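Local coordinates for phosphodiesterase (Salpingoeca rosetta, PDB 7CJ3), which is a retinal-binding membrane protein of the bacteriorhodopsin-like family, here represented by its transmembrane domain, at residues F241-G246 / V252-N257. Residues are numbered along the deposited sequence; the frame is centred on the assembly and turned at random.
With OLC ((2R)-2,3-dihydroxypropyl (9Z)-octadec-9-enoate), chain L.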
ATOM      1  N   PHE B 241      -7.516 -24.031   3.621  1.00 33.26           N
ATOM      2  CA  PHE B 241      -7.314 -25.292   4.387  1.00 35.55           C
ATOM      3  C   PHE B 241      -7.565 -25.087   5.882  1.00 34.79           C
ATOM      4  O   PHE B 241      -8.363 -25.828   6.459  1.00 34.52           O
ATOM      5  CB  PHE B 241      -5.891 -25.827   4.230  1.00 36.05           C
ATOM      6  CG  PHE B 241      -5.704 -27.142   4.927  1.00 38.57           C
ATOM      7  CD1 PHE B 241      -6.284 -28.295   4.413  1.00 41.10           C
ATOM      8  CD2 PHE B 241      -5.002 -27.225   6.122  1.00 42.27           C
ATOM      9  CE1 PHE B 241      -6.118 -29.516   5.051  1.00 41.97           C
ATOM     10  CE2 PHE B 241      -4.870 -28.440   6.782  1.00 43.69           C
ATOM     11  CZ  PHE B 241      -5.423 -29.584   6.237  1.00 45.22           C
ATOM     12  N   LEU B 242      -6.875 -24.116   6.482  1.00 37.26           N
ATOM     13  CA  LEU B 242      -6.877 -23.826   7.940  1.00 34.30           C
ATOM     14  C   LEU B 242      -8.244 -23.318   8.404  1.00 40.79           C
ATOM     15  O   LEU B 242      -8.602 -23.588   9.569  1.00 41.22           O
ATOM     16  CB  LEU B 242      -5.810 -22.774   8.233  1.00 36.55           C
ATOM     17  CG  LEU B 242      -4.373 -23.298   8.219  1.00 40.05           C
ATOM     18  CD1 LEU B 242      -3.363 -22.158   8.239  1.00 41.00           C
ATOM     19  CD2 LEU B 242      -4.144 -24.228   9.395  1.00 42.59           C
ATOM     20  N   ARG B 243      -8.961 -22.561   7.565  1.00 39.34           N
ATOM     21  CA  ARG B 243     -10.267 -21.985   7.962  1.00 35.52           C
ATOM     22  C   ARG B 243     -11.353 -23.067   7.852  1.00 36.85           C
ATOM     23  O   ARG B 243     -12.161 -23.215   8.806  1.00 33.43           O
ATOM     24  CB  ARG B 243     -10.571 -20.747   7.128  1.00 34.27           C
ATOM     25  CG  ARG B 243     -11.830 -20.031   7.594  1.00 34.06           C
ATOM     26  CD  ARG B 243     -12.037 -18.705   6.903  1.00 36.53           C
ATOM     27  NE  ARG B 243     -11.899 -18.737   5.453  1.00 36.90           N
ATOM     28  CZ  ARG B 243     -11.618 -17.689   4.680  1.00 35.21           C
ATOM     29  NH1 ARG B 243     -11.428 -16.486   5.190  1.00 30.61           N
ATOM     30  NH2 ARG B 243     -11.504 -17.874   3.374  1.00 36.65           N
ATOM     31  N   ARG B 244     -11.363 -23.820   6.753  1.00 35.85           N
ATOM     32  CA  ARG B 244     -12.371 -24.880   6.512  1.00 37.37           C
ATOM     33  C   ARG B 244     -12.335 -25.938   7.625  1.00 39.66           C
ATOM     34  O   ARG B 244     -13.384 -26.601   7.834  1.00 38.56           O
ATOM     35  CB  ARG B 244     -12.140 -25.538   5.149  1.00 33.44           C
ATOM     36  CG  ARG B 244     -12.927 -24.886   4.023  1.00 28.69           C
ATOM     37  CD  ARG B 244     -12.812 -25.564   2.682  1.00 26.78           C
ATOM     38  NE  ARG B 244     -12.598 -24.638   1.601  1.00 25.80           N
ATOM     39  CZ  ARG B 244     -12.824 -24.890   0.304  1.00 28.55           C
ATOM     40  NH1 ARG B 244     -13.282 -26.066  -0.099  1.00 28.40           N
ATOM     41  NH2 ARG B 244     -12.610 -23.941  -0.595  1.00 30.13           N
ATOM     42  N   GLN B 245     -11.178 -26.126   8.273  1.00 45.02           N
ATOM     43  CA  GLN B 245     -10.938 -27.196   9.292  1.00 43.34           C
ATOM     44  C   GLN B 245     -11.279 -26.676  10.695  1.00 42.03           C
ATOM     45  O   GLN B 245     -11.502 -27.491  11.573  1.00 45.08           O
ATOM     46  CB  GLN B 245      -9.484 -27.664   9.234  1.00 41.12           C
ATOM     47  CG  GLN B 245      -9.059 -28.241   7.890  1.00 40.30           C
ATOM     48  CD  GLN B 245      -9.672 -29.586   7.588  1.00 44.51           C
ATOM     49  OE1 GLN B 245      -9.793 -30.001   6.440  1.00 45.42           O
ATOM     50  NE2 GLN B 245     -10.062 -30.306   8.630  1.00 46.67           N
ATOM     51  N   GLY B 246     -11.316 -25.361  10.892  1.00 41.80           N
ATOM     52  CA  GLY B 246     -11.764 -24.740  12.147  1.00 44.59           C
ATOM     53  C   GLY B 246     -10.622 -24.222  12.989  1.00 45.92           C
ATOM     54  O   GLY B 246     -10.893 -23.887  14.141  1.00 45.91           O
ATOM     55  N   VAL B 252      -9.868 -13.646  10.643  1.00 24.45           N
ATOM     56  CA  VAL B 252      -8.387 -13.854  10.597  1.00 22.46           C
ATOM     57  C   VAL B 252      -7.989 -14.287   9.182  1.00 20.76           C
ATOM     58  O   VAL B 252      -7.041 -13.718   8.651  1.00 18.98           O
ATOM     59  CB  VAL B 252      -7.906 -14.846  11.688  1.00 24.02           C
ATOM     60  CG1 VAL B 252      -6.520 -15.415  11.383  1.00 25.00           C
ATOM     61  CG2 VAL B 252      -7.908 -14.215  13.090  1.00 22.86           C
ATOM     62  N   GLY B 253      -8.725 -15.224   8.573  1.00 22.47           N
ATOM     63  CA  GLY B 253      -8.511 -15.670   7.177  1.00 22.87           C
ATOM     64  C   GLY B 253      -8.653 -14.547   6.146  1.00 22.45           C
ATOM     65  O   GLY B 253      -7.825 -14.492   5.194  1.00 20.67           O
ATOM     66  N   GLU B 254      -9.672 -13.691   6.296  1.00 21.67           N
ATOM     67  CA  GLU B 254      -9.943 -12.559   5.367  1.00 22.27           C
ATOM     68  C   GLU B 254      -8.755 -11.593   5.379  1.00 21.86           C
ATOM     69  O   GLU B 254      -8.308 -11.174   4.276  1.00 21.57           O
ATOM     70  CB  GLU B 254     -11.277 -11.904   5.739  1.00 21.79           C
ATOM     71  CG  GLU B 254     -12.471 -12.768   5.333  1.00 22.24           C
ATOM     72  CD  GLU B 254     -12.381 -13.243   3.893  1.00 22.03           C
ATOM     73  OE1 GLU B 254     -11.984 -14.390   3.686  1.00 24.55           O
ATOM     74  OE2 GLU B 254     -12.649 -12.452   2.982  1.00 23.18           O
ATOM     75  N   ALA B 255      -8.220 -11.313   6.573  1.00 19.58           N
ATOM     76  CA  ALA B 255      -7.029 -10.459   6.778  1.00 19.23           C
ATOM     77  C   ALA B 255      -5.852 -11.050   5.999  1.00 18.71           C
ATOM     78  O   ALA B 255      -5.235 -10.355   5.196  1.00 16.25           O
ATOM     79  CB  ALA B 255      -6.730 -10.339   8.251  1.00 18.44           C
ATOM     80  N   MET B 256      -5.573 -12.333   6.203  1.00 21.40           N
ATOM     81  CA  MET B 256      -4.411 -12.983   5.549  1.00 24.24           C
ATOM     82  C   MET B 256      -4.614 -12.915   4.029  1.00 25.26           C
ATOM     83  O   MET B 256      -3.632 -12.636   3.318  1.00 25.70           O
ATOM     84  CB  MET B 256      -4.247 -14.425   6.033  1.00 26.24           C
ATOM     85  CG  MET B 256      -3.884 -14.500   7.514  1.00 28.48           C
ATOM     86  SD  MET B 256      -3.839 -16.184   8.247  1.00 36.59           S
ATOM     87  CE  MET B 256      -2.826 -17.079   7.069  1.00 36.53           C
ATOM     88  N   ASN B 257      -5.860 -13.079   3.549  1.00 25.00           N
ATOM     89  CA  ASN B 257      -6.165 -13.093   2.098  1.00 23.64           C
ATOM     90  C   ASN B 257      -5.833 -11.730   1.487  1.00 22.94           C
ATOM     91  O   ASN B 257      -5.127 -11.707   0.454  1.00 21.17           O
ATOM     92  CB  ASN B 257      -7.608 -13.487   1.836  1.00 22.40           C
ATOM     93  CG  ASN B 257      -7.810 -14.984   1.846  1.00 22.42           C
ATOM     94  OD1 ASN B 257      -7.027 -15.737   1.269  1.00 22.43           O
ATOM     95  ND2 ASN B 257      -8.895 -15.417   2.463  1.00 23.88           N
TER
HETATM   96  C18 OLC L 402      -0.690  -3.646   2.194  1.00 33.55           C
HETATM   97  C10 OLC L 402      -5.583  -6.824   7.038  1.00 34.14           C
HETATM   98  C9  OLC L 402      -4.752  -6.981   8.086  1.00 35.11           C
HETATM   99  C17 OLC L 402      -2.181  -3.875   1.958  1.00 30.89           C
HETATM  100  C11 OLC L 402      -5.874  -5.506   6.361  1.00 28.89           C
HETATM  101  C8  OLC L 402      -4.032  -5.771   8.633  1.00 35.18           C
HETATM  102  C24 OLC L 402     -11.306  -7.077  17.912  1.00 51.07           C
HETATM  103  C16 OLC L 402      -2.916  -2.965   2.868  1.00 27.12           C
HETATM  104  C12 OLC L 402      -5.675  -5.787   4.922  1.00 26.22           C
HETATM  105  C7  OLC L 402      -3.040  -6.188   9.671  1.00 32.42           C
HETATM  106  C15 OLC L 402      -2.753  -3.473   4.301  1.00 28.67           C
HETATM  107  C13 OLC L 402      -4.956  -4.678   4.225  1.00 25.96           C
HETATM  108  C6  OLC L 402      -3.740  -6.939  10.795  1.00 35.21           C
HETATM  109  C14 OLC L 402      -3.511  -4.759   4.632  1.00 28.39           C
HETATM  110  C5  OLC L 402      -4.810  -6.199  11.560  1.00 33.35           C
HETATM  111  C4  OLC L 402      -6.006  -7.101  11.624  1.00 36.95           C
HETATM  112  C3  OLC L 402      -7.045  -6.507  12.567  1.00 40.17           C
HETATM  113  C2  OLC L 402      -6.623  -6.564  14.021  1.00 43.73           C
HETATM  114  C21 OLC L 402      -9.131  -7.430  16.883  1.00 51.91           C
HETATM  115  C1  OLC L 402      -7.735  -7.227  14.783  1.00 52.71           C
HETATM  116  C22 OLC L 402     -10.326  -6.500  16.862  1.00 52.22           C
HETATM  117  O19 OLC L 402      -8.368  -8.115  14.216  1.00 60.36           O
HETATM  118  O25 OLC L 402     -12.675  -6.694  17.665  1.00 44.97           O
HETATM  119  O23 OLC L 402      -9.913  -5.099  17.072  1.00 47.09           O
HETATM  120  O20 OLC L 402      -8.063  -6.814  16.157  1.00 56.02           O
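R243 reaches from the last turns of helix 235-245 to the first two turns of helix 250-277, where its guanidinium meets the carboxylate of E254 and lies close beside the backbone of G253. The bond is a short salt bridge, 2.6 Å from R243 NH1 to E254 OE1. It uses the anti lone pair of OE1, and the oxygen sits 25° out of the guanidinium plane. With an N-H...O angle of 142° the bond is bent. The two side chains cross at about a right angle, the planes of their flat groups not far from parallel. R243 sets out with CG anti to the backbone N, and the bend at chi3 swings the guanidinium to the E254 carboxylate. G253 suits this approach: glycine has no side chain here, so R243 NH1 can lie 3.5 Å from G253 C. The CA atoms of R243 and G253 are 6.6 Å apart. E254 bends at chi2, bringing its carboxylate round to the arginine. N257, one turn on from G253, gives OE1 a second, weak bond of 3.5 Å from N257 ND2 to E254 OE1. Buried charge is thus shared among several partners: R243 NH1 also bonds to F250 O and NH2 pairs with E240, while E254 OE2 takes a salt bridge from R130 and a hydrogen bond with Y62. These neighbours would be expected to keep the carboxylate ionised. Three residues after R243, helix 235-245 gives way to G246, whose positive phi belongs to a Schellman motif. The whole is an antiparallel helical hairpin, its axes at 169°, tied near its turn by a buried ion-pair network; it joins the last two helices of a bacteriorhodopsin-like bundle, with the N257 side chain about 7 Å from retinal.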